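Local coordinates for protein acetylene hydratase Ahy (Pelobacter acetylenicus, PDB 2E7Z) that hydrates acetylene to acetaldehyde, using a tungsten-bis(molybdopterin guanine dinucleotide) cofactor and a [4Fe-4S] cluster, at residues H34-P39 with F474-Q479; L352-E355 with L360-T363. All coordinates share one frame; numbering follows the deposited sequence.

Interaction 1: residues H34-P39 with F474-Q479; sequences HPTTPP and FGNTSQ
ND1 of His34 is gripped by two backbone N-H groups of its own loop, while the CE1 corner of the same ring meets Asn476. The donors are Thr36 N and Thr37 N, each 3.0 Å from His34 ND1 in a nearly straight bond; both lie tilted from the ring plane. The loop between strand 25-29 and helix 44-47, near the [4Fe-4S] cluster of this DMSO reductase family enzyme, meets strand 474-476, which pairs antiparallel with 536-538. With CG anti to its backbone N (chi1 -169°), His34 brings the CE1 edge of its ring up to Asn476, whose ND2 lies 3.3 Å from CE1 of His34; ring and amide planes are 70° apart. Farther round that edge a water in the ring plane joins NE2 of His34 (2.9 Å) to the carbonyl O of Thr477, to which it donates. Replacing the ring by an alanine here would probably leave the Thr36 and Thr37 N-H groups without their acceptor and this water without its histidine partner. The Thr36 and Asn476 side chains meet from opposite directions, OG1 of Thr36 lying 3.0 Å from OD1 of Asn476, a bond not settled because the hydroxyl proton has another acceptor within reach; Thr36 OG1 also bonds O2 of a bound methylpentanediol. The methyl of Thr36 approaches the Phe474 ring obliquely, its CG2 4.1 Å from CE2 of Phe474.

Interaction 2: residues L352-E355 with L360-T363; sequences LGTE and LTYT
The methyl of Thr361 presses against the backbone of 352-355, and this is the closely packed half of the contact. Its CG2 lies 3.8 Å from Thr354 N and 3.9 Å from Gly353 C, with the carbonyl O of Leu352 a little farther off. Gly353 adds to the fit: a CB there would point at Thr361 and come within 3.6 Å of its CG2, and the backbone angles of Gly353 would also jam that CB against the preceding carbonyl O. Across the methyl, the Thr354 side chain runs at about a right angle to that of Thr361. Thr361 occupies the N-cap position of the short, weakly bonded helix 362-365. With OG1 set between its own N and carbonyl carbon (chi1 71°), Thr361 turns the hydroxyl to the helix start and the methyl to the neighbouring loop. Thr361 OG1 accepts a weak, bent bond from Thr363 N (3.1 Å, N-H...O angle 120°) and a further bond from Gly364 N, while its own proton goes to the carbonyl O of Pro358. The looser half lies between the partly exposed Thr354 and Thr363. There the side chains touch through CG2 of Thr354 and OG1 of Thr363, 3.8 Å apart, and no direct hydrogen bond spans the segments. A water does the bridging: it donates to Thr354 OG1 at 2.8 Å and bonds to Thr363 OG1 at 2.7 Å, while the Thr354 hydroxyl is also bonded to the carbonyl O of Gln351.

Overall arrangement
Interactions 1 and 2 lie on opposite sides of the chain's centre, about 36 Å apart between centres and about 22 Å between nearest atoms, so neither touches the other. In sequence, interaction 2 is nested inside the long loop that interaction 1 closes: it joins residues only a few positions apart, whereas 34-39 and 474-479 are 435 residues apart. Interaction 1 sits on the iron-sulfur side, the Thr36 side chain about 8 Å from that of the cluster ligand Cys13 and the Asn476 side chain about 10 Å from the cluster itself. In interaction 2, the Leu352 side chain is about 12 Å from that of Tyr420, which binds the tungsten cofactor.

Interaction 1: residues H34-P39 with F474-Q479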
loop_
_atom_site.group_PDB
_atom_site.type_symbol
_atom_site.label_atom_id
_atom_site.label_comp_id
_atom_site.label_asym_id
_atom_site.label_seq_id
_atom_site.Cartn_x
_atom_site.Cartn_y
_atom_site.Cartn_z
ATOM N N HIS A 34 -13.602 22.648 2.084
ATOM C CA HIS A 34 -13.305 21.687 1.024
ATOM C C HIS A 34 -14.302 20.516 1.053
ATOM O O HIS A 34 -14.713 20.074 2.148
ATOM C CB HIS A 34 -11.870 21.179 1.140
ATOM C CG HIS A 34 -11.409 20.405 -0.061
ATOM N ND1 HIS A 34 -11.585 19.046 -0.174
ATOM C CD2 HIS A 34 -10.808 20.803 -1.208
ATOM C CE1 HIS A 34 -11.105 18.633 -1.335
ATOM N NE2 HIS A 34 -10.632 19.682 -1.984
ATOM N N PRO A 35 -14.720 20.023 -0.129
ATOM C CA PRO A 35 -15.716 18.940 -0.178
ATOM C C PRO A 35 -15.305 17.636 0.498
ATOM O O PRO A 35 -16.180 16.880 0.923
ATOM C CB PRO A 35 -15.923 18.710 -1.678
ATOM C CG PRO A 35 -15.544 20.002 -2.303
ATOM C CD PRO A 35 -14.392 20.509 -1.483
ATOM N N THR A 36 -14.002 17.359 0.576
ATOM C CA THR A 36 -13.546 16.072 1.126
ATOM C C THR A 36 -12.580 16.207 2.284
ATOM O O THR A 36 -12.607 15.378 3.193
ATOM C CB THR A 36 -12.897 15.140 0.072
ATOM O OG1 THR A 36 -11.581 15.613 -0.244
ATOM C CG2 THR A 36 -13.755 15.014 -1.209
ATOM N N THR A 37 -11.728 17.230 2.262
ATOM C CA THR A 37 -10.722 17.424 3.306
ATOM C C THR A 37 -11.275 18.359 4.386
ATOM O O THR A 37 -11.514 19.534 4.124
ATOM C CB THR A 37 -9.424 18.014 2.713
ATOM O OG1 THR A 37 -8.920 17.119 1.705
ATOM C CG2 THR A 37 -8.375 18.206 3.790
ATOM N N PRO A 38 -11.475 17.839 5.608
ATOM C CA PRO A 38 -12.009 18.683 6.692
ATOM C C PRO A 38 -11.034 19.778 7.119
ATOM O O PRO A 38 -9.847 19.694 6.810
ATOM C CB PRO A 38 -12.225 17.704 7.856
ATOM C CG PRO A 38 -11.888 16.362 7.354
ATOM C CD PRO A 38 -11.182 16.464 6.047
ATOM N N PRO A 39 -11.525 20.818 7.838
ATOM C CA PRO A 39 -10.630 21.902 8.253
ATOM C C PRO A 39 -9.491 21.414 9.150
ATOM O O PRO A 39 -9.613 20.359 9.779
ATOM C CB PRO A 39 -11.547 22.815 9.072
ATOM C CG PRO A 39 -12.917 22.505 8.595
ATOM C CD PRO A 39 -12.916 21.054 8.264
ATOM N N PHE A 474 -14.192 9.559 -6.482
ATOM C CA PHE A 474 -14.118 11.001 -6.646
ATOM C C PHE A 474 -12.698 11.339 -7.010
ATOM O O PHE A 474 -11.781 10.527 -6.821
ATOM C CB PHE A 474 -14.487 11.728 -5.344
ATOM C CG PHE A 474 -13.528 11.466 -4.218
ATOM C CD1 PHE A 474 -13.699 10.368 -3.386
ATOM C CD2 PHE A 474 -12.451 12.316 -3.983
ATOM C CE1 PHE A 474 -12.807 10.127 -2.355
ATOM C CE2 PHE A 474 -11.546 12.067 -2.959
ATOM C CZ PHE A 474 -11.732 10.964 -2.141
ATOM N N GLY A 475 -12.514 12.555 -7.506
ATOM C CA GLY A 475 -11.160 13.077 -7.701
ATOM C C GLY A 475 -11.068 14.489 -7.176
ATOM O O GLY A 475 -11.974 15.290 -7.408
ATOM N N ASN A 476 -9.991 14.780 -6.448
ATOM C CA ASN A 476 -9.617 16.164 -6.118
ATOM C C ASN A 476 -8.601 16.706 -7.110
ATOM O O ASN A 476 -7.627 16.038 -7.435
ATOM C CB ASN A 476 -9.026 16.246 -4.703
ATOM C CG ASN A 476 -10.058 15.959 -3.621
ATOM O OD1 ASN A 476 -9.786 15.249 -2.651
ATOM N ND2 ASN A 476 -11.252 16.472 -3.808
ATOM N N THR A 477 -8.822 17.924 -7.579
ATOM C CA THR A 477 -7.820 18.583 -8.412
ATOM C C THR A 477 -6.656 19.129 -7.579
ATOM O O THR A 477 -6.842 19.542 -6.435
ATOM C CB THR A 477 -8.468 19.721 -9.222
ATOM O OG1 THR A 477 -9.111 20.624 -8.304
ATOM C CG2 THR A 477 -9.501 19.164 -10.193
ATOM N N SER A 478 -5.472 19.115 -8.184
ATOM C CA SER A 478 -4.277 19.678 -7.598
ATOM C C SER A 478 -3.655 20.677 -8.554
ATOM O O SER A 478 -3.305 20.327 -9.676
ATOM C CB SER A 478 -3.275 18.572 -7.305
ATOM O OG SER A 478 -2.243 19.098 -6.503
ATOM N N GLN A 479 -3.503 21.920 -8.113
ATOM C CA GLN A 479 -2.849 22.925 -8.937
ATOM C C GLN A 479 -1.352 22.849 -8.811
ATOM O O GLN A 479 -0.827 22.522 -7.724
ATOM C CB GLN A 479 -3.351 24.307 -8.537
ATOM C CG GLN A 479 -4.856 24.490 -8.719
ATOM C CD GLN A 479 -5.249 25.919 -8.466
ATOM O OE1 GLN A 479 -5.201 26.398 -7.336
ATOM N NE2 GLN A 479 -5.564 26.628 -9.532
HETATM O O HOH W 1 -9.187 19.728 -4.525
#

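Interaction 2: residues L352-E355 with L360-T363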
loop_
_atom_site.group_PDB
_atom_site.type_symbol
_atom_site.label_atom_id
_atom_site.label_comp_id
_atom_site.label_asym_id
_atom_site.label_seq_id
_atom_site.Cartn_x
_atom_site.Cartn_y
_atom_site.Cartn_z
ATOM N N LEU A 352 5.445 -13.276 -13.244
ATOM C CA LEU A 352 6.068 -13.995 -12.149
ATOM C C LEU A 352 5.169 -14.037 -10.943
ATOM O O LEU A 352 4.599 -13.028 -10.542
ATOM C CB LEU A 352 7.392 -13.301 -11.807
ATOM C CG LEU A 352 8.444 -13.570 -12.896
ATOM C CD1 LEU A 352 9.572 -12.557 -12.875
ATOM C CD2 LEU A 352 9.037 -14.945 -12.746
ATOM N N GLY A 353 5.031 -15.222 -10.346
ATOM C CA GLY A 353 3.993 -15.465 -9.357
ATOM C C GLY A 353 2.906 -16.394 -9.868
ATOM O O GLY A 353 2.239 -17.050 -9.070
ATOM N N THR A 354 2.762 -16.487 -11.182
ATOM C CA THR A 354 1.732 -17.370 -11.730
ATOM C C THR A 354 1.940 -18.808 -11.250
ATOM O O THR A 354 0.959 -19.514 -11.016
ATOM C CB THR A 354 1.706 -17.266 -13.259
ATOM O OG1 THR A 354 1.414 -15.912 -13.630
ATOM C CG2 THR A 354 0.594 -18.173 -13.864
ATOM N N GLU A 355 3.189 -19.226 -11.080
ATOM C CA GLU A 355 3.518 -20.589 -10.705
ATOM C C GLU A 355 3.618 -20.806 -9.196
ATOM O O GLU A 355 3.785 -21.958 -8.758
ATOM C CB GLU A 355 4.820 -21.039 -11.390
ATOM C CG GLU A 355 4.814 -20.984 -12.915
ATOM C CD GLU A 355 3.646 -21.703 -13.567
ATOM O OE1 GLU A 355 3.343 -22.864 -13.191
ATOM O OE2 GLU A 355 3.028 -21.106 -14.475
ATOM N N LEU A 360 -3.073 -12.874 -7.459
ATOM C CA LEU A 360 -3.056 -11.460 -7.840
ATOM C C LEU A 360 -2.519 -11.181 -9.251
ATOM O O LEU A 360 -2.473 -10.021 -9.703
ATOM C CB LEU A 360 -2.321 -10.655 -6.763
ATOM C CG LEU A 360 -3.017 -10.604 -5.379
ATOM C CD1 LEU A 360 -2.117 -10.042 -4.289
ATOM C CD2 LEU A 360 -4.405 -9.877 -5.445
ATOM N N THR A 361 -2.131 -12.249 -9.946
ATOM C CA THR A 361 -1.704 -12.168 -11.332
ATOM C C THR A 361 -2.875 -12.052 -12.288
ATOM O O THR A 361 -4.026 -12.272 -11.897
ATOM C CB THR A 361 -0.843 -13.372 -11.772
ATOM O OG1 THR A 361 -1.699 -14.539 -11.871
ATOM C CG2 THR A 361 0.339 -13.628 -10.812
ATOM N N TYR A 362 -2.579 -11.741 -13.546
ATOM C CA TYR A 362 -3.613 -11.845 -14.593
ATOM C C TYR A 362 -4.358 -13.167 -14.526
ATOM O O TYR A 362 -5.596 -13.203 -14.683
ATOM C CB TYR A 362 -3.023 -11.751 -15.980
ATOM C CG TYR A 362 -2.555 -10.377 -16.382
ATOM C CD1 TYR A 362 -3.475 -9.395 -16.756
ATOM C CD2 TYR A 362 -1.191 -10.082 -16.447
ATOM C CE1 TYR A 362 -3.046 -8.133 -17.166
ATOM C CE2 TYR A 362 -0.740 -8.800 -16.828
ATOM C CZ TYR A 362 -1.677 -7.848 -17.199
ATOM O OH TYR A 362 -1.284 -6.611 -17.625
ATOM N N THR A 363 -3.620 -14.253 -14.333
ATOM C CA THR A 363 -4.262 -15.580 -14.367
ATOM C C THR A 363 -5.222 -15.732 -13.189
ATOM O O THR A 363 -6.360 -16.192 -13.340
ATOM C CB THR A 363 -3.217 -16.691 -14.312
ATOM O OG1 THR A 363 -2.463 -16.650 -15.516
ATOM C CG2 THR A 363 -3.866 -18.070 -14.125
HETATM O O HOH W 2 -0.631 -14.748 -15.062
#